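Local coordinates for protein NAD(P)-dependent oxidoreductase (Pseudomonas putida, PDB 7A3W) that probably catalyses the NADPH-dependent reduction of imines, including reductive amination and the conjugate reduction of unsaturated substrates, at residues S65-I69 / H152-L156; G102-E108 / P170-T174. All coordinates share one frame; numbering follows the deposited sequence. Where two conformers were deposited one is given.

Contact 1. Residues S65-I69 / H152-L156; sequences SNLII and HESTL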
loop_
_atom_site.group_PDB
_atom_site.type_symbol
_atom_site.label_atom_id
_atom_site.label_comp_id
_atom_site.label_asym_id
_atom_site.label_seq_id
_atom_site.Cartn_x
_atom_site.Cartn_y
_atom_site.Cartn_z
ATOM N N SER B 65 -13.563 29.995 -23.007
ATOM C CA SER B 65 -14.269 28.701 -22.805
ATOM C C SER B 65 -15.296 28.804 -21.677
ATOM O O SER B 65 -15.124 29.649 -20.773
ATOM C CB SER B 65 -13.269 27.586 -22.530
ATOM O OG SER B 65 -12.243 27.582 -23.497
ATOM N N ASN B 66 -16.273 27.892 -21.679
ATOM C CA ASN B 66 -17.219 27.754 -20.534
ATOM C C ASN B 66 -16.737 26.636 -19.584
ATOM O O ASN B 66 -17.383 26.460 -18.556
ATOM C CB ASN B 66 -18.661 27.523 -21.006
ATOM C CG ASN B 66 -18.918 26.115 -21.501
ATOM O OD1 ASN B 66 -17.992 25.326 -21.684
ATOM N ND2 ASN B 66 -20.185 25.768 -21.683
ATOM N N LEU B 67 -15.643 25.926 -19.893
ATOM C CA LEU B 67 -15.016 24.951 -18.960
ATOM C C LEU B 67 -13.524 25.277 -18.812
ATOM O O LEU B 67 -12.794 25.224 -19.800
ATOM C CB LEU B 67 -15.200 23.523 -19.481
ATOM C CG LEU B 67 -14.532 22.436 -18.641
ATOM C CD1 LEU B 67 -15.040 22.460 -17.216
ATOM C CD2 LEU B 67 -14.733 21.068 -19.277
ATOM N N ILE B 68 -13.126 25.669 -17.614
ATOM C CA ILE B 68 -11.770 26.179 -17.302
ATOM C C ILE B 68 -11.122 25.216 -16.302
ATOM O O ILE B 68 -11.525 25.204 -15.115
ATOM C CB ILE B 68 -11.835 27.591 -16.709
ATOM C CG1 ILE B 68 -12.777 28.559 -17.437
ATOM C CG2 ILE B 68 -10.414 28.121 -16.566
ATOM C CD1 ILE B 68 -12.557 28.681 -18.935
ATOM N N ILE B 69 -10.107 24.482 -16.737
ATOM C CA ILE B 69 -9.421 23.451 -15.903
ATOM C C ILE B 69 -8.115 24.054 -15.398
ATOM O O ILE B 69 -7.341 24.546 -16.216
ATOM C CB ILE B 69 -9.193 22.162 -16.698
ATOM C CG1 ILE B 69 -10.529 21.530 -17.094
ATOM C CG2 ILE B 69 -8.308 21.211 -15.914
ATOM C CD1 ILE B 69 -10.397 20.525 -18.208
ATOM N N HIS B 152 -20.638 19.200 -17.468
ATOM C CA HIS B 152 -19.299 18.980 -18.086
ATOM C C HIS B 152 -18.793 17.548 -17.898
ATOM O O HIS B 152 -17.653 17.277 -18.275
ATOM C CB HIS B 152 -18.337 20.046 -17.556
ATOM C CG HIS B 152 -18.741 21.410 -17.976
ATOM N ND1 HIS B 152 -18.613 21.833 -19.283
ATOM C CD2 HIS B 152 -19.295 22.435 -17.289
ATOM C CE1 HIS B 152 -19.065 23.070 -19.367
ATOM N NE2 HIS B 152 -19.471 23.465 -18.160
ATOM N N GLU B 153 -19.610 16.649 -17.344
ATOM C CA GLU B 153 -19.158 15.292 -16.941
ATOM C C GLU B 153 -18.568 14.572 -18.156
ATOM O O GLU B 153 -17.512 13.952 -17.992
ATOM C CB GLU B 153 -20.312 14.513 -16.311
ATOM C CG GLU B 153 -19.969 13.092 -15.915
ATOM C CD GLU B 153 -21.121 12.368 -15.245
ATOM O OE1 GLU B 153 -20.847 11.464 -14.441
ATOM O OE2 GLU B 153 -22.280 12.739 -15.505
ATOM N N SER B 154 -19.235 14.610 -19.310
ATOM C CA SER B 154 -18.753 13.891 -20.520
ATOM C C SER B 154 -17.417 14.467 -20.985
ATOM O O SER B 154 -16.523 13.697 -21.340
ATOM C CB SER B 154 -19.736 13.941 -21.630
ATOM O OG SER B 154 -20.863 13.213 -21.240
ATOM N N THR B 155 -17.288 15.777 -20.994
ATOM C CA THR B 155 -16.005 16.423 -21.359
ATOM C C THR B 155 -14.924 15.941 -20.398
ATOM O O THR B 155 -13.876 15.525 -20.887
ATOM C CB THR B 155 -16.116 17.944 -21.343
ATOM O OG1 THR B 155 -17.125 18.215 -22.312
ATOM C CG2 THR B 155 -14.821 18.636 -21.712
ATOM N N LEU B 156 -15.156 16.020 -19.081
ATOM C CA LEU B 156 -14.108 15.678 -18.093
ATOM C C LEU B 156 -13.772 14.187 -18.163
ATOM O O LEU B 156 -12.620 13.817 -17.899
ATOM C CB LEU B 156 -14.585 16.097 -16.714
ATOM C CG LEU B 156 -14.712 17.596 -16.526
ATOM C CD1 LEU B 156 -15.615 17.912 -15.341
ATOM C CD2 LEU B 156 -13.315 18.199 -16.309
HETATM O O HOH W 1 -20.517 25.840 -17.196
#
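Leu-67 carries its CG opposite the backbone N (chi1 177°), which drives the branched end off the strand and at helix 146-157, while His-152 turns its CG beside its own N (chi1 -64°) and lays the imidazole along the leucine. Leucine and histidine lie alongside, pointing opposite ways. Leu-67 CB sits over one face of the ring, 4.1 Å from the His-152 centroid, in a CH-pi contact, and Leu-67 CD1 lies over the same ring nearer its rim, 3.9 Å from His-152 CG. The other methyl of the leucine meets Thr-155 end to end, and Leu-67 CD2 to Thr-155 CG2, at 3.4 Å, is a close approach for two methyls. Strand 67-70 is an inner, parallel strand of the Rossmann-type NADPH-binding sheet, bonded through its backbone to strands 10-14 and 95-98, and helix 146-157 packs on one side of that sheet. Asn-66 comes at the ring edge: its amide stands almost perpendicular to the imidazole (88°), with OD1 3.4 Å from His-152 CE1. A water near the ring plane lies 2.8 Å from His-152 NE2 and gives a weak, long bond to the backbone O of Asn-66, so it links the loop just before strand 67-70 to His-152. Farther along, Ile-69 CD1 touches Leu-156 CD2 at 4.2 Å, an apolar contact that Met-99 and Leu-159 extend.

Contact 2. Residues G102-E108 / P170-T174; sequences GTVDDVE and PTACT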
loop_
_atom_site.group_PDB
_atom_site.type_symbol
_atom_site.label_atom_id
_atom_site.label_comp_id
_atom_site.label_asym_id
_atom_site.label_seq_id
_atom_site.Cartn_x
_atom_site.Cartn_y
_atom_site.Cartn_z
ATOM N N GLY B 102 -4.007 21.577 -2.844
ATOM C CA GLY B 102 -4.166 22.752 -1.972
ATOM C C GLY B 102 -4.967 22.424 -0.751
ATOM O O GLY B 102 -5.474 21.312 -0.640
ATOM N N THR B 103 -5.033 23.361 0.198
ATOM C CA THR B 103 -5.695 23.169 1.508
ATOM C C THR B 103 -7.186 23.491 1.388
ATOM O O THR B 103 -7.592 24.124 0.392
ATOM C CB THR B 103 -5.061 24.054 2.583
ATOM O OG1 THR B 103 -5.652 23.730 3.838
ATOM C CG2 THR B 103 -5.306 25.521 2.339
ATOM N N VAL B 104 -7.984 23.070 2.372
ATOM C CA VAL B 104 -9.453 23.352 2.393
ATOM C C VAL B 104 -9.660 24.869 2.498
ATOM O O VAL B 104 -10.622 25.360 1.888
ATOM C CB VAL B 104 -10.177 22.582 3.514
ATOM C CG1 VAL B 104 -9.233 22.150 4.610
ATOM C CG2 VAL B 104 -11.342 23.376 4.085
ATOM N N ASP B 105 -8.771 25.581 3.218
ATOM C CA ASP B 105 -8.803 27.061 3.330
ATOM C C ASP B 105 -8.656 27.705 1.938
ATOM O O ASP B 105 -9.429 28.642 1.611
ATOM C CB ASP B 105 -7.715 27.568 4.287
ATOM C CG ASP B 105 -7.904 27.177 5.748
ATOM O OD1 ASP B 105 -8.740 26.296 6.037
ATOM O OD2 ASP B 105 -7.209 27.768 6.616
ATOM N N ASP B 106 -7.742 27.208 1.110
ATOM C CA ASP B 106 -7.565 27.674 -0.285
ATOM C C ASP B 106 -8.876 27.467 -1.042
ATOM O O ASP B 106 -9.287 28.376 -1.769
ATOM C CB ASP B 106 -6.489 26.909 -1.060
ATOM C CG ASP B 106 -5.060 27.109 -0.591
ATOM O OD1 ASP B 106 -4.745 28.206 -0.160
ATOM O OD2 ASP B 106 -4.273 26.134 -0.689
ATOM N N VAL B 107 -9.495 26.303 -0.888
ATOM C CA VAL B 107 -10.722 25.936 -1.656
ATOM C C VAL B 107 -11.815 26.929 -1.279
ATOM O O VAL B 107 -12.505 27.424 -2.162
ATOM C CB VAL B 107 -11.155 24.496 -1.350
ATOM C CG1 VAL B 107 -12.531 24.201 -1.913
ATOM C CG2 VAL B 107 -10.111 23.498 -1.818
ATOM N N GLU B 108 -11.940 27.227 0.014
ATOM C CA GLU B 108 -13.005 28.125 0.518
ATOM C C GLU B 108 -12.808 29.516 -0.096
ATOM O O GLU B 108 -13.796 30.088 -0.600
ATOM C CB GLU B 108 -13.043 28.135 2.040
ATOM C CG GLU B 108 -13.691 26.884 2.600
ATOM C CD GLU B 108 -13.899 26.804 4.096
ATOM O OE1 GLU B 108 -13.128 27.448 4.851
ATOM O OE2 GLU B 108 -14.844 26.099 4.497
ATOM N N PRO B 170 -17.908 22.139 -2.191
ATOM C CA PRO B 170 -16.607 22.315 -2.833
ATOM C C PRO B 170 -15.438 21.807 -1.971
ATOM O O PRO B 170 -14.452 21.358 -2.537
ATOM C CB PRO B 170 -16.515 23.834 -3.064
ATOM C CG PRO B 170 -17.635 24.445 -2.267
ATOM C CD PRO B 170 -18.697 23.379 -2.158
ATOM N N THR B 171 -15.570 21.832 -0.638
ATOM C CA THR B 171 -14.488 21.427 0.294
ATOM C C THR B 171 -14.473 19.904 0.511
ATOM O O THR B 171 -13.580 19.449 1.208
ATOM C CB THR B 171 -14.557 22.136 1.655
ATOM O OG1 THR B 171 -15.781 21.783 2.301
ATOM C CG2 THR B 171 -14.427 23.638 1.551
ATOM N N ALA B 172 -15.356 19.121 -0.106
ATOM C CA ALA B 172 -15.443 17.679 0.192
ATOM C C ALA B 172 -14.227 16.964 -0.409
ATOM O O ALA B 172 -13.705 16.019 0.225
ATOM C CB ALA B 172 -16.739 17.105 -0.329
ATOM N N CYS B 173 -13.778 17.391 -1.596
ATOM C CA CYS B 173 -12.760 16.650 -2.373
ATOM C C CYS B 173 -11.431 16.635 -1.608
ATOM O O CYS B 173 -10.802 15.531 -1.480
ATOM C CB CYS B 173 -12.619 17.245 -3.772
ATOM S SG CYS B 173 -11.271 16.508 -4.716
ATOM N N THR B 174 -10.975 17.791 -1.145
ATOM C CA THR B 174 -9.591 17.972 -0.623
ATOM C C THR B 174 -9.272 16.985 0.506
ATOM O O THR B 174 -8.218 16.353 0.472
ATOM C CB THR B 174 -9.316 19.437 -0.263
ATOM O OG1 THR B 174 -9.066 20.059 -1.518
ATOM C CG2 THR B 174 -8.109 19.630 0.631
HETATM O O HOH W 2 -6.110 19.424 -2.791
#
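Van der Waals contacts carry most of this junction, with Val-107 facing 170-174 from the first turns of helix 104-116. With CG1 placed opposite its backbone N (chi1 169°), Val-107 rests that methyl against a carbonyl oxygen, 3.5 Å from Pro-170 O. The same CG1 makes an apolar pair with Pro-170 CB, while Val-107 CG2 lies against the hydroxyl oxygen Thr-174 OG1. The methyl of Thr-171 is met by Glu-108 CG at 3.5 Å from Thr-171 CG2; its hydroxyl is bonded instead to Asp-169. Here the nucleotide-binding domain meets the start of the long helix 173-200, which leads into the C-terminal domain. Among polar contacts, one water accepts from Gly-102 N and lies 3.3 Å from Thr-174 OG1, a hydroxyl that also has a weak bond to Asp-123. Replacing Thr-174 with an alanine would probably leave that water without its mate on helix 173-200 and open a gap beside Gly-102 O, which Thr-174 CG2 approaches to 3.4 Å. At the N-cap residue Thr-103, the backbone N donates to Asp-106 OD2 (3.0 Å, 162°), reaching it from above the carboxylate plane and tying the loop to the first turn of helix 104-116.

Along the chain the segments alternate: 65-69, 102-108, 152-156, then 170-174, so the two contacts cross along the sequence. Their centres lie about 20 Å apart and their nearest atoms about 12 Å, without touching. Contact 1 lies wholly within the nucleotide-binding domain, joining strand 67-70 to helix 146-157. Contact 2 instead joins helix 104-116 of that domain to the beginning of helix 173-200, and the second subunit packs near the start of helix 104-116. The bound NADPH is about 10 Å from the Ile-69 side chain and about 7 Å from Gly-102. One contact thus belongs to the core of the cofactor-binding fold, the other to its junction with the C-terminal domain.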